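Local coordinates for HD domain protein (Enterococcus faecalis, PDB 4LRL) that probably hydrolyses deoxyribonucleoside triphosphates as a metal-binding HD-domain phosphohydrolase whose activity is allosterically regulated by bound nucleotides, at residues C[51-59]-C[124-133]. Sequence-based numbering, arbitrary orientation.
Sequences QHQVILDLI and RLITLCAALL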
# COMPACT_ATOMS: atom_id res chain seq x y z
N GLN C 51 -27.38 9.51 -1.25
CA GLN C 51 -28.42 10.16 -0.43
C GLN C 51 -29.71 10.47 -1.20
O GLN C 51 -30.77 10.54 -0.60
CB GLN C 51 -27.94 11.48 0.18
CG GLN C 51 -26.91 11.36 1.27
CD GLN C 51 -25.52 11.64 0.75
OE1 GLN C 51 -25.08 12.79 0.72
NE2 GLN C 51 -24.82 10.59 0.34
N HIS C 52 -29.60 10.69 -2.50
CA HIS C 52 -30.75 11.08 -3.31
C HIS C 52 -31.48 9.86 -3.88
O HIS C 52 -30.85 8.93 -4.39
CB HIS C 52 -30.33 11.98 -4.47
CG HIS C 52 -29.73 13.28 -4.03
ND1 HIS C 52 -28.38 13.43 -3.76
CD2 HIS C 52 -30.29 14.50 -3.83
CE1 HIS C 52 -28.14 14.68 -3.41
NE2 HIS C 52 -29.28 15.35 -3.44
N GLN C 53 -32.81 9.89 -3.80
CA GLN C 53 -33.67 8.89 -4.43
C GLN C 53 -33.43 8.81 -5.94
O GLN C 53 -33.42 7.73 -6.52
CB GLN C 53 -35.14 9.19 -4.13
CG GLN C 53 -36.12 8.10 -4.53
CD GLN C 53 -35.92 6.80 -3.75
OE1 GLN C 53 -36.17 6.74 -2.55
NE2 GLN C 53 -35.46 5.76 -4.45
N VAL C 54 -33.22 9.96 -6.58
CA VAL C 54 -32.97 10.02 -8.01
C VAL C 54 -31.71 9.21 -8.39
O VAL C 54 -31.72 8.46 -9.36
CB VAL C 54 -32.83 11.49 -8.50
CG1 VAL C 54 -32.32 11.56 -9.93
CG2 VAL C 54 -34.16 12.21 -8.38
N ILE C 55 -30.65 9.37 -7.59
CA ILE C 55 -29.39 8.68 -7.83
C ILE C 55 -29.54 7.17 -7.62
O ILE C 55 -29.09 6.39 -8.45
CB ILE C 55 -28.25 9.26 -6.94
CG1 ILE C 55 -28.05 10.76 -7.20
CG2 ILE C 55 -26.95 8.46 -7.11
CD1 ILE C 55 -27.70 11.14 -8.65
N LEU C 56 -30.20 6.78 -6.53
CA LEU C 56 -30.43 5.36 -6.27
C LEU C 56 -31.22 4.72 -7.41
O LEU C 56 -30.87 3.62 -7.87
CB LEU C 56 -31.15 5.15 -4.94
CG LEU C 56 -31.41 3.67 -4.58
CD1 LEU C 56 -30.11 2.90 -4.42
CD2 LEU C 56 -32.27 3.53 -3.35
N ASP C 57 -32.26 5.41 -7.87
CA ASP C 57 -33.08 4.94 -8.99
C ASP C 57 -32.27 4.83 -10.28
O ASP C 57 -32.45 3.89 -11.05
CB ASP C 57 -34.29 5.85 -9.20
CG ASP C 57 -35.34 5.72 -8.11
OD1 ASP C 57 -35.30 4.73 -7.35
OD2 ASP C 57 -36.20 6.61 -8.03
N LEU C 58 -31.40 5.80 -10.52
CA LEU C 58 -30.57 5.76 -11.73
C LEU C 58 -29.62 4.57 -11.70
O LEU C 58 -29.48 3.87 -12.70
CB LEU C 58 -29.81 7.08 -11.93
CG LEU C 58 -30.62 8.27 -12.47
CD1 LEU C 58 -29.76 9.53 -12.46
CD2 LEU C 58 -31.18 8.01 -13.88
N ILE C 59 -28.99 4.34 -10.54
CA ILE C 59 -28.10 3.19 -10.35
C ILE C 59 -28.84 1.89 -10.60
O ILE C 59 -28.32 0.99 -11.25
CB ILE C 59 -27.49 3.19 -8.91
CG1 ILE C 59 -26.51 4.36 -8.76
CG2 ILE C 59 -26.83 1.83 -8.60
CD1 ILE C 59 -26.03 4.61 -7.35
N ARG C 124 -26.08 20.71 -7.87
CA ARG C 124 -25.59 19.42 -7.39
C ARG C 124 -26.23 18.21 -8.10
O ARG C 124 -25.51 17.34 -8.63
CB ARG C 124 -25.73 19.28 -5.87
CG ARG C 124 -25.34 17.88 -5.37
CD ARG C 124 -25.27 17.76 -3.87
NE ARG C 124 -24.33 18.72 -3.29
CZ ARG C 124 -23.83 18.64 -2.06
NH1 ARG C 124 -23.00 19.58 -1.64
NH2 ARG C 124 -24.16 17.64 -1.25
N LEU C 125 -27.56 18.16 -8.10
CA LEU C 125 -28.27 16.99 -8.60
C LEU C 125 -28.01 16.70 -10.08
O LEU C 125 -27.75 15.56 -10.44
CB LEU C 125 -29.77 17.07 -8.31
CG LEU C 125 -30.62 15.89 -8.80
CD1 LEU C 125 -30.07 14.52 -8.31
CD2 LEU C 125 -32.07 16.09 -8.40
N ILE C 126 -28.07 17.73 -10.92
CA ILE C 126 -27.74 17.59 -12.33
C ILE C 126 -26.28 17.15 -12.55
O ILE C 126 -25.99 16.40 -13.48
CB ILE C 126 -28.06 18.88 -13.15
CG1 ILE C 126 -27.85 18.64 -14.65
CG2 ILE C 126 -27.24 20.07 -12.66
CD1 ILE C 126 -28.09 19.85 -15.53
N THR C 127 -25.38 17.63 -11.69
CA THR C 127 -23.97 17.30 -11.81
C THR C 127 -23.74 15.83 -11.43
O THR C 127 -22.94 15.14 -12.08
CB THR C 127 -23.09 18.24 -10.96
OG1 THR C 127 -23.42 19.61 -11.27
CG2 THR C 127 -21.62 18.03 -11.26
N LEU C 128 -24.44 15.36 -10.40
CA LEU C 128 -24.33 13.97 -9.96
C LEU C 128 -24.92 13.04 -11.02
O LEU C 128 -24.36 11.98 -11.31
CB LEU C 128 -25.02 13.76 -8.61
CG LEU C 128 -24.38 14.47 -7.42
CD1 LEU C 128 -25.20 14.30 -6.14
CD2 LEU C 128 -22.96 13.99 -7.23
N CYS C 129 -26.05 13.45 -11.60
CA CYS C 129 -26.68 12.67 -12.66
C CYS C 129 -25.75 12.54 -13.86
O CYS C 129 -25.48 11.42 -14.31
CB CYS C 129 -28.02 13.28 -13.04
SG CYS C 129 -29.28 13.03 -11.78
N ALA C 130 -25.23 13.66 -14.35
CA ALA C 130 -24.26 13.63 -15.46
C ALA C 130 -23.02 12.79 -15.16
O ALA C 130 -22.52 12.11 -16.04
CB ALA C 130 -23.88 15.02 -15.88
N ALA C 131 -22.55 12.83 -13.91
CA ALA C 131 -21.40 12.03 -13.50
C ALA C 131 -21.70 10.53 -13.57
O ALA C 131 -20.90 9.75 -14.07
CB ALA C 131 -20.96 12.41 -12.11
N LEU C 132 -22.86 10.13 -13.06
CA LEU C 132 -23.25 8.74 -13.07
C LEU C 132 -23.48 8.20 -14.49
O LEU C 132 -23.14 7.04 -14.80
CB LEU C 132 -24.50 8.55 -12.22
CG LEU C 132 -24.93 7.10 -12.00
CD1 LEU C 132 -23.81 6.31 -11.29
CD2 LEU C 132 -26.23 7.06 -11.23
N LEU C 133 -24.04 9.04 -15.35
CA LEU C 133 -24.51 8.60 -16.66
C LEU C 133 -23.51 8.85 -17.78
O LEU C 133 -23.80 8.52 -18.93
CB LEU C 133 -25.84 9.28 -17.00
CG LEU C 133 -27.05 8.99 -16.11
CD1 LEU C 133 -28.17 9.96 -16.44
CD2 LEU C 133 -27.50 7.53 -16.25
O HOH W 1 -25.02 14.67 -2.11
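Ile-55 reaches from helix 53-59 to the base of the Leu-128 side chain, its CD1 lying 3.7 Å from CB of Leu-128 and 4.0 Å from SG of Cys-129. CG1 anti to the carbonyl carbon of Ile-55 (chi1 -59°), together with the bend at chi2, brings CD1 across to the neighbouring helix, roughly at a right angle to the Leu-128 side chain. The two helices run nearly parallel, 13° apart, and their facing side chains interdigitate without any direct hydrogen bond between them.

Cys-129 offers its sulfur to three residues: CG1 of Val-54 and CD1 of Leu-58 close on it along with Ile-55, the Leu-58 methyl nearest at 3.6 Å. One turn further on, Leu-132 brings CD2 against both CB of Leu-58 (3.6 Å) and CG1 of Ile-59 (3.7 Å). With CG anti to the backbone N (chi1 -173°), this leucine extends toward the opposing helix, and Leu-92 of helix 87-108 touches it as well.

At the other end, His-52 occupies the N-cap position of its helix; across the contact its imidazole meets aliphatic carbons, while Arg-33 of strand 33-42 also touches it. CD1 of Leu-128 approaches CE1 of His-52 to 4.0 Å. CD of Arg-124 and CD1 of Leu-125 are obliquely placed nearby. The guanidinium of Arg-124 turns to Asp-121 in a salt bridge; its NH2 also donates to a water (3.2 Å) that in turn makes a weak bond to OE1 of Gln-51.

Ile-59 touches the bound dGTP, and helix 124-133 leads into His-134 and Asp-135, two of the four nickel ligands. Cohesion here is thus almost entirely apolar, joining the wall of a nucleotide pocket to the HD-domain helix that runs into them through buried van der Waals contacts, with a water, held weakly on the Gln-51 side, linking the two segments at the Arg-124 end.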